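Local coordinates for carbon dioxide concentrating mechanism protein (PDB 4JW0) that probably forms the pentameric vertices of the carboxysome shell, the polyhedral compartment in which RuBisCO is sequestered, at residues Leu26-Ile30 / Trp54-Arg59; Glu41-Val47 / Asp75-Ile81. All blocks are in the same frame, centred on the assembly; numbering follows the deposited sequence.

Contact 1 (Leu26-Ile30 / Trp54-Arg59)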
loop_
_atom_site.group_PDB
_atom_site.type_symbol
_atom_site.label_atom_id
_atom_site.label_comp_id
_atom_site.label_asym_id
_atom_site.label_seq_id
_atom_site.Cartn_x
_atom_site.Cartn_y
_atom_site.Cartn_z
ATOM N N LEU A 26 -17.932 8.547 1.447
ATOM C CA LEU A 26 -16.789 9.422 1.275
ATOM C C LEU A 26 -16.260 9.819 2.647
ATOM O O LEU A 26 -16.961 10.450 3.435
ATOM C CB LEU A 26 -17.193 10.665 0.484
ATOM C CG LEU A 26 -16.141 11.764 0.376
ATOM C CD1 LEU A 26 -14.997 11.296 -0.501
ATOM C CD2 LEU A 26 -16.764 13.036 -0.166
ATOM N N LEU A 27 -15.019 9.436 2.926
ATOM C CA LEU A 27 -14.385 9.717 4.205
ATOM C C LEU A 27 -13.275 10.735 4.035
ATOM O O LEU A 27 -12.443 10.613 3.135
ATOM C CB LEU A 27 -13.772 8.444 4.800
ATOM C CG LEU A 27 -14.654 7.208 4.985
ATOM C CD1 LEU A 27 -13.842 6.102 5.631
ATOM C CD2 LEU A 27 -15.878 7.533 5.826
ATOM N N GLN A 28 -13.251 11.731 4.912
ATOM C CA GLN A 28 -12.132 12.660 4.970
ATOM C C GLN A 28 -11.160 12.231 6.057
ATOM O O GLN A 28 -11.560 11.978 7.190
ATOM C CB GLN A 28 -12.622 14.081 5.253
ATOM C CG GLN A 28 -11.499 15.083 5.391
ATOM C CD GLN A 28 -12.002 16.508 5.543
ATOM O OE1 GLN A 28 -13.115 16.742 6.010
ATOM N NE2 GLN A 28 -11.181 17.464 5.147
ATOM N N LEU A 29 -9.879 12.151 5.713
ATOM C CA LEU A 29 -8.876 11.748 6.686
ATOM C C LEU A 29 -8.762 12.767 7.808
ATOM O O LEU A 29 -8.876 13.982 7.592
ATOM C CB LEU A 29 -7.512 11.555 6.024
ATOM C CG LEU A 29 -7.227 10.197 5.368
ATOM C CD1 LEU A 29 -6.989 9.140 6.427
ATOM C CD2 LEU A 29 -8.359 9.785 4.441
ATOM N N ILE A 30 -8.549 12.250 9.010
ATOM C CA ILE A 30 -8.324 13.062 10.192
ATOM C C ILE A 30 -6.869 12.884 10.604
ATOM O O ILE A 30 -6.335 11.770 10.540
ATOM C CB ILE A 30 -9.244 12.621 11.341
ATOM C CG1 ILE A 30 -10.706 12.924 11.000
ATOM C CG2 ILE A 30 -8.837 13.285 12.649
ATOM C CD1 ILE A 30 -10.999 14.392 10.805
ATOM N N TRP A 54 -16.990 10.074 13.280
ATOM C CA TRP A 54 -15.629 9.595 13.108
ATOM C C TRP A 54 -15.662 8.085 13.002
ATOM O O TRP A 54 -16.361 7.421 13.763
ATOM C CB TRP A 54 -14.742 9.998 14.285
ATOM C CG TRP A 54 -14.244 11.409 14.239
ATOM C CD1 TRP A 54 -14.814 12.463 13.591
ATOM C CD2 TRP A 54 -13.063 11.916 14.870
ATOM N NE1 TRP A 54 -14.059 13.598 13.784
ATOM C CE2 TRP A 54 -12.982 13.288 14.568
ATOM C CE3 TRP A 54 -12.070 11.344 15.666
ATOM C CZ2 TRP A 54 -11.947 14.093 15.031
ATOM C CZ3 TRP A 54 -11.044 12.146 16.126
ATOM C CH2 TRP A 54 -10.990 13.506 15.806
ATOM N N VAL A 55 -14.906 7.538 12.057
ATOM C CA VAL A 55 -14.825 6.095 11.911
ATOM C C VAL A 55 -13.378 5.631 11.845
ATOM O O VAL A 55 -12.476 6.395 11.485
ATOM C CB VAL A 55 -15.549 5.613 10.634
ATOM C CG1 VAL A 55 -17.006 6.016 10.664
ATOM C CG2 VAL A 55 -14.860 6.160 9.387
ATOM N N LEU A 56 -13.162 4.372 12.208
ATOM C CA LEU A 56 -11.925 3.688 11.874
ATOM C C LEU A 56 -12.157 2.966 10.563
ATOM O O LEU A 56 -13.222 2.367 10.362
ATOM C CB LEU A 56 -11.556 2.658 12.935
ATOM C CG LEU A 56 -10.961 3.134 14.255
ATOM C CD1 LEU A 56 -10.783 1.921 15.169
ATOM C CD2 LEU A 56 -9.636 3.863 14.055
ATOM N N PHE A 57 -11.180 3.020 9.666
ATOM C CA PHE A 57 -11.290 2.274 8.425
ATOM C C PHE A 57 -9.976 1.609 8.067
ATOM O O PHE A 57 -8.898 2.078 8.444
ATOM C CB PHE A 57 -11.810 3.151 7.276
ATOM C CG PHE A 57 -10.823 4.170 6.772
ATOM C CD1 PHE A 57 -10.686 5.394 7.409
ATOM C CD2 PHE A 57 -10.061 3.918 5.637
ATOM C CE1 PHE A 57 -9.790 6.344 6.941
ATOM C CE2 PHE A 57 -9.162 4.864 5.163
ATOM C CZ PHE A 57 -9.026 6.078 5.817
ATOM N N SER A 58 -10.095 0.488 7.365
ATOM C CA SER A 58 -8.949 -0.292 6.935
ATOM C C SER A 58 -8.872 -0.277 5.430
ATOM O O SER A 58 -9.885 -0.076 4.753
ATOM C CB SER A 58 -9.078 -1.733 7.415
ATOM O OG SER A 58 -8.999 -1.790 8.821
ATOM N N ARG A 59 -7.667 -0.511 4.922
ATOM C CA ARG A 59 -7.406 -0.543 3.491
ATOM C C ARG A 59 -6.822 -1.883 3.097
ATOM O O ARG A 59 -6.206 -2.574 3.919
ATOM C CB ARG A 59 -6.411 0.545 3.103
ATOM C CG ARG A 59 -6.882 1.965 3.322
ATOM C CD ARG A 59 -5.679 2.906 3.272
ATOM N NE ARG A 59 -6.035 4.244 2.804
ATOM C CZ ARG A 59 -5.901 5.367 3.509
ATOM N NH1 ARG A 59 -5.409 5.355 4.745
ATOM N NH2 ARG A 59 -6.266 6.524 2.971
#

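Contact 2 (Glu41-Val47 / Asp75-Ile81)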
loop_
_atom_site.group_PDB
_atom_site.type_symbol
_atom_site.label_atom_id
_atom_site.label_comp_id
_atom_site.label_asym_id
_atom_site.label_seq_id
_atom_site.Cartn_x
_atom_site.Cartn_y
_atom_site.Cartn_z
ATOM N N GLU A 41 -10.879 9.008 1.310
ATOM C CA GLU A 41 -10.992 7.627 0.860
ATOM C C GLU A 41 -12.471 7.318 0.748
ATOM O O GLU A 41 -13.268 7.805 1.555
ATOM C CB GLU A 41 -10.340 6.667 1.865
ATOM C CG GLU A 41 -10.248 5.211 1.383
ATOM C CD GLU A 41 -9.051 4.960 0.462
ATOM O OE1 GLU A 41 -8.065 5.720 0.535
ATOM O OE2 GLU A 41 -9.088 3.997 -0.337
ATOM N N VAL A 42 -12.851 6.539 -0.259
ATOM C CA VAL A 42 -14.218 6.037 -0.343
ATOM C C VAL A 42 -14.222 4.607 0.183
ATOM O O VAL A 42 -13.477 3.753 -0.299
ATOM C CB VAL A 42 -14.777 6.088 -1.777
ATOM C CG1 VAL A 42 -16.199 5.565 -1.808
ATOM C CG2 VAL A 42 -14.725 7.512 -2.317
ATOM N N ALA A 43 -15.049 4.355 1.190
ATOM C CA ALA A 43 -15.044 3.078 1.878
ATOM C C ALA A 43 -16.415 2.417 1.869
ATOM O O ALA A 43 -17.448 3.086 1.910
ATOM C CB ALA A 43 -14.558 3.262 3.309
ATOM N N ALA A 44 -16.414 1.093 1.805
ATOM C CA ALA A 44 -17.633 0.320 1.975
ATOM C C ALA A 44 -18.076 0.407 3.429
ATOM O O ALA A 44 -17.264 0.255 4.346
ATOM C CB ALA A 44 -17.404 -1.122 1.582
ATOM N N ASP A 45 -19.365 0.647 3.638
ATOM C CA ASP A 45 -19.900 0.799 4.985
ATOM C C ASP A 45 -21.004 -0.203 5.276
ATOM O O ASP A 45 -22.142 -0.038 4.825
ATOM C CB ASP A 45 -20.445 2.208 5.208
ATOM C CG ASP A 45 -20.998 2.398 6.618
ATOM O OD1 ASP A 45 -20.523 1.702 7.545
ATOM O OD2 ASP A 45 -21.910 3.234 6.805
ATOM N N GLY A 46 -20.659 -1.233 6.042
ATOM C CA GLY A 46 -21.633 -2.186 6.540
ATOM C C GLY A 46 -21.914 -1.959 8.014
ATOM O O GLY A 46 -22.653 -2.726 8.641
ATOM N N VAL A 47 -21.328 -0.903 8.573
ATOM C CA VAL A 47 -21.557 -0.553 9.970
ATOM C C VAL A 47 -22.769 0.369 10.097
ATOM O O VAL A 47 -23.626 0.174 10.962
ATOM C CB VAL A 47 -20.327 0.126 10.584
ATOM C CG1 VAL A 47 -20.622 0.581 12.007
ATOM C CG2 VAL A 47 -19.142 -0.830 10.571
ATOM N N ASP A 75 -11.356 -2.231 -1.503
ATOM C CA ASP A 75 -10.047 -2.044 -0.884
ATOM C C ASP A 75 -10.081 -1.063 0.291
ATOM O O ASP A 75 -9.034 -0.615 0.763
ATOM C CB ASP A 75 -9.040 -1.564 -1.927
ATOM C CG ASP A 75 -9.317 -0.145 -2.385
ATOM O OD1 ASP A 75 -10.437 0.345 -2.122
ATOM O OD2 ASP A 75 -8.420 0.486 -2.990
ATOM N N ALA A 76 -11.281 -0.721 0.750
ATOM C CA ALA A 76 -11.429 0.127 1.926
ATOM C C ALA A 76 -12.752 -0.185 2.596
ATOM O O ALA A 76 -13.783 -0.331 1.936
ATOM C CB ALA A 76 -11.349 1.588 1.553
ATOM N N VAL A 77 -12.715 -0.294 3.917
ATOM C CA VAL A 77 -13.877 -0.716 4.678
ATOM C C VAL A 77 -13.967 0.054 5.992
ATOM O O VAL A 77 -12.969 0.248 6.682
ATOM C CB VAL A 77 -13.820 -2.234 4.974
ATOM C CG1 VAL A 77 -12.581 -2.575 5.803
ATOM C CG2 VAL A 77 -15.078 -2.695 5.670
ATOM N N VAL A 78 -15.175 0.493 6.325
ATOM C CA VAL A 78 -15.450 1.078 7.629
ATOM C C VAL A 78 -15.573 -0.073 8.613
ATOM O O VAL A 78 -16.386 -0.973 8.412
ATOM C CB VAL A 78 -16.777 1.879 7.621
ATOM C CG1 VAL A 78 -17.139 2.355 9.021
ATOM C CG2 VAL A 78 -16.689 3.058 6.661
ATOM N N ILE A 79 -14.780 -0.053 9.676
ATOM C CA ILE A 79 -14.831 -1.149 10.635
ATOM C C ILE A 79 -15.469 -0.748 11.958
ATOM O O ILE A 79 -15.880 -1.614 12.726
ATOM C CB ILE A 79 -13.446 -1.766 10.871
ATOM C CG1 ILE A 79 -12.525 -0.789 11.596
ATOM C CG2 ILE A 79 -12.846 -2.214 9.542
ATOM C CD1 ILE A 79 -11.177 -1.376 11.941
ATOM N N GLY A 80 -15.562 0.551 12.227
ATOM C CA GLY A 80 -16.203 1.001 13.448
ATOM C C GLY A 80 -16.459 2.485 13.531
ATOM O O GLY A 80 -15.702 3.288 12.999
ATOM N N ILE A 81 -17.543 2.843 14.212
ATOM C CA ILE A 81 -17.785 4.225 14.586
ATOM C C ILE A 81 -17.044 4.498 15.890
ATOM O O ILE A 81 -17.156 3.744 16.858
ATOM C CB ILE A 81 -19.287 4.504 14.755
ATOM C CG1 ILE A 81 -19.998 4.334 13.414
ATOM C CG2 ILE A 81 -19.508 5.913 15.316
ATOM C CD1 ILE A 81 -21.512 4.171 13.522
HETATM O O HOH W 1 -7.725 2.935 -2.955
HETATM O O HOH W 2 -7.604 1.675 0.025
HETATM O O HOH W 3 -18.144 -2.118 6.959
#

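Contact 1 (Leu26-Ile30 / Trp54-Arg59)
Strand segments Leu26-Ile30 and Trp54-Arg59 cross at 90°, their axes 8.8 Å apart at closest approach. No hydrogen bond joins them, so side chains alone span the gap, burying 316 Å². Leu27 points toward the other strand, and its m,t rotamer carries CD1 to two partners: CD1 lies 3.9 Å from Val55 CG2 and 3.7 Å from Phe57 CD1. The same methyl sits 4.1 Å from the Phe57 ring centroid and 29° off the ring normal, a CH-pi contact over the face. Phe57, with chi1 at p, raises its ring toward Leu26-Ile30, so that Leu29 CD1 meets the ring edge, 3.7 Å from Phe57 CZ. Leu29 leaves its backbone sideways, but its m,m conformation brings CD2 within 4.1 Å of Arg59 NH2. Arg59, with chi2 and chi3 both t, reaches back over this end of the contact, and NH2 forms a salt bridge with Glu41. At the other end Ile30 CG2 lies over one face of the Trp54 ring, 3.8 Å from Trp54 CH2 and 4.2 Å from the six-membered ring centroid, 26° off its normal: a second CH-pi contact. This is interior packing of an OB-fold barrel. Both segments flank strand 2-11 in the sheet; Leu27 also touches Ala43 on strand 39-44, Val55 touches Val78 on strand 76-81, and Trp54 stacks on Tyr93 of strand 90-94.

Contact 2 (Glu41-Val47 / Asp75-Ile81)
Ala43, Ala76 and Val78, whose CA-to-CB bonds all point toward the opposing segment, form the apolar centre: Ala43 CB is 4.0 Å from both Ala76 CB and Val78 CG2. Val47 extends it, with CG2 4.1 Å from Val78 CG1 and CG1 4.0 Å from Ile81 CD1. Beside this cluster the backbones make one parallel bridge, Ala44 with Val77: Ala44 N donates to Ala76 O (3.0 Å, 162°) and Val78 N to Ala44 O (2.9 Å, 177°). A 65° angle between the strand axes is consistent with the pairing staying that short. Beyond it, Val47 N donates to Asp45 OD1 at 2.9 Å, closing an Asx turn, while water 3 links Gly46 N (2.8 Å) to Val78 O (2.6 Å). At the other polar end Glu41 OE2 and Asp75 OD1 approach to 4.3 Å; Met1 N of a neighbouring subunit hydrogen-bonds to both carboxylates, and waters 1 and 2 each bridge Glu41 OE2 to Asp75. The bridge joins the outermost strands of the five-stranded sheet, 39-44 and 76-81, closing the OB barrel; their other sides pair with strands 24-30 and 54-59, a classic bulge at Ile79 and Gly80 facing Leu56.

Contacts 1 and 2 are both buried in one barrel, their centres 7 Å apart, and use four of the five sheet strands, each strand of contact 1 lying beside one of contact 2: Leu27 N lies 2.8 Å from Glu41 O, and Leu56 N 2.9 Å from Gly80 O. Contact 1 spans the interior, its axes 8.8 Å apart, mainly by methyl and ring packing, with the Arg59 guanidinium at one end. Contact 2 is a wall seam: at 4.2 Å the backbones themselves bond, more surface is covered (459 against 316 Å²), and waters and carboxylates line its ends. Arg59 of contact 1 pairs with Glu41 of contact 2 in a salt bridge, and both contacts reach neighbouring subunits.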